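PDB 3L4E: uncharacterized peptidase Lmo0363 from Listeria monocytogenes, which is probably a serine-type peptidase of the S51 (peptidase E) family, though its substrate is not characterised. Local coordinates for residues I33-T38 against L63-E68. Residues are numbered along the deposited sequence; the frame is centred on the assembly and turned at random.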
loop_
_atom_site.group_PDB
_atom_site.type_symbol
_atom_site.label_atom_id
_atom_site.label_comp_id
_atom_site.label_asym_id
_atom_site.label_seq_id
_atom_site.Cartn_x
_atom_site.Cartn_y
_atom_site.Cartn_z
ATOM N N ILE A 33 -0.399 -8.921 0.510
ATOM C CA ILE A 33 0.802 -8.910 -0.330
ATOM C C ILE A 33 1.992 -8.296 0.415
ATOM O O ILE A 33 2.048 -7.085 0.598
ATOM C CB ILE A 33 0.544 -8.127 -1.634
ATOM C CG1 ILE A 33 -0.593 -8.786 -2.431
ATOM C CG2 ILE A 33 1.826 -8.030 -2.470
ATOM C CD1 ILE A 33 -1.116 -7.922 -3.568
ATOM N N PRO A 34 2.922 -9.140 0.890
ATOM C CA PRO A 34 4.069 -8.665 1.672
ATOM C C PRO A 34 5.335 -8.493 0.825
ATOM O O PRO A 34 6.424 -8.307 1.367
ATOM C CB PRO A 34 4.274 -9.799 2.678
ATOM C CG PRO A 34 3.922 -11.025 1.878
ATOM C CD PRO A 34 2.804 -10.612 0.934
ATOM N N THR A 35 5.183 -8.548 -0.492
ATOM C CA THR A 35 6.318 -8.512 -1.422
ATOM C C THR A 35 7.336 -7.392 -1.171
ATOM O O THR A 35 8.543 -7.616 -1.249
ATOM C CB THR A 35 5.804 -8.425 -2.862
ATOM O OG1 THR A 35 4.908 -9.524 -3.098
ATOM C CG2 THR A 35 6.955 -8.462 -3.872
ATOM N N ALA A 36 6.863 -6.185 -0.886
ATOM C CA ALA A 36 7.777 -5.061 -0.682
ATOM C C ALA A 36 8.745 -5.350 0.464
ATOM O O ALA A 36 9.905 -4.928 0.452
ATOM C CB ALA A 36 6.988 -3.781 -0.400
ATOM N N SER A 37 8.254 -6.080 1.461
ATOM C CA SER A 37 9.024 -6.325 2.677
ATOM C C SER A 37 10.081 -7.414 2.524
ATOM O O SER A 37 10.954 -7.558 3.387
ATOM C CB SER A 37 8.090 -6.710 3.824
ATOM O OG SER A 37 7.674 -8.066 3.697
ATOM N N THR A 38 10.007 -8.191 1.451
ATOM C CA THR A 38 10.852 -9.383 1.339
ATOM C C THR A 38 12.325 -9.079 1.072
ATOM O O THR A 38 13.177 -9.957 1.196
ATOM C CB THR A 38 10.320 -10.371 0.277
ATOM O OG1 THR A 38 10.351 -9.759 -1.021
ATOM C CG2 THR A 38 8.893 -10.822 0.623
ATOM N N LEU A 63 -0.189 -13.606 -0.625
ATOM C CA LEU A 63 0.142 -13.671 -2.044
ATOM C C LEU A 63 1.443 -12.915 -2.256
ATOM O O LEU A 63 1.470 -11.689 -2.136
ATOM C CB LEU A 63 -0.971 -13.045 -2.901
ATOM C CG LEU A 63 -0.729 -12.916 -4.411
ATOM C CD1 LEU A 63 -0.648 -14.296 -5.054
ATOM C CD2 LEU A 63 -1.810 -12.065 -5.094
ATOM N N ASP A 64 2.529 -13.639 -2.530
ATOM C CA ASP A 64 3.800 -12.992 -2.856
ATOM C C ASP A 64 3.939 -12.921 -4.373
ATOM O O ASP A 64 4.205 -13.921 -5.037
ATOM C CB ASP A 64 4.985 -13.728 -2.218
ATOM C CG ASP A 64 6.314 -12.985 -2.388
ATOM O OD1 ASP A 64 6.353 -11.923 -3.047
ATOM O OD2 ASP A 64 7.331 -13.470 -1.852
ATOM N N ILE A 65 3.720 -11.725 -4.910
ATOM C CA ILE A 65 3.839 -11.459 -6.339
ATOM C C ILE A 65 5.176 -11.909 -6.911
ATOM O O ILE A 65 5.266 -12.262 -8.082
ATOM C CB ILE A 65 3.665 -9.950 -6.627
ATOM C CG1 ILE A 65 2.334 -9.455 -6.059
ATOM C CG2 ILE A 65 3.796 -9.655 -8.124
ATOM C CD1 ILE A 65 1.140 -10.192 -6.588
ATOM N N ALA A 66 6.214 -11.896 -6.084
ATOM C CA ALA A 66 7.561 -12.205 -6.553
ATOM C C ALA A 66 7.758 -13.679 -6.887
ATOM O O ALA A 66 8.648 -14.024 -7.661
ATOM C CB ALA A 66 8.597 -11.749 -5.529
ATOM N N THR A 67 6.928 -14.548 -6.314
ATOM C CA THR A 67 7.169 -15.988 -6.404
ATOM C C THR A 67 6.022 -16.829 -6.967
ATOM O O THR A 67 6.240 -17.962 -7.393
ATOM C CB THR A 67 7.564 -16.571 -5.030
ATOM O OG1 THR A 67 6.505 -16.348 -4.091
ATOM C CG2 THR A 67 8.833 -15.915 -4.520
ATOM N N GLU A 68 4.807 -16.295 -6.973
ATOM C CA GLU A 68 3.656 -17.093 -7.392
ATOM C C GLU A 68 3.265 -16.909 -8.860
ATOM O O GLU A 68 3.468 -15.838 -9.442
ATOM C CB GLU A 68 2.471 -16.855 -6.454
ATOM C CG GLU A 68 2.731 -17.396 -5.053
ATOM C CD GLU A 68 1.562 -17.205 -4.113
ATOM O OE1 GLU A 68 1.435 -16.103 -3.542
ATOM O OE2 GLU A 68 0.778 -18.159 -3.934
#
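The carboxylate of Asp64 meets Thr35 and Thr38, and donors lie on both faces of its plane. Thr35 OG1 gives a hydrogen bond to Asp64 OD1 (2.8 Å), reaching it on the anti side, 32° out of the plane. From the opposite face, Ala66 N bonds to the same oxygen, Asp64 OD1, at 3.0 Å, which closes an Asx turn. At the other oxygen, Thr38 CG2 stands 3.9 Å from Asp64 OD2, the two side chains tip to tip. Asp64 CG is anti to its backbone N (chi1 -173°), which sets it beside the carbonyl carbon. The Asp64 side chain crosses that of Thr35 at about a right angle. Thr35 CG2 rests on Ala66 CB.

Next to this polar link, Leu63 O lies against Ile33 and Pro34. Ile33 CA makes a CA-H...O contact with Leu63 O (3.4 Å), and Pro34 CD lies 3.5 Å from the same Leu63 O. Ile33 CG2 packs on Ile65 CG1 at 3.9 Å. Ile65 also touches Ile73 of helix 70-79 and Thr100 of helix 90-100, while Thr35 and Thr38 lean on Phe92 of that second helix.

The segments are the loops that follow neighbouring parallel strands, 29-33 and 59-62, where the sheet hands over to its helices. Asp64 N is bonded to Glu68 OE1 (2.9 Å), and Glu68 OE2 forms a salt bridge with Lys76. Two donors thus grip Asp64 OD1, one from each loop. Both would be expected to stabilise a negative charge on Asp64; the Thr35 bond ties the Asx turn to the other loop.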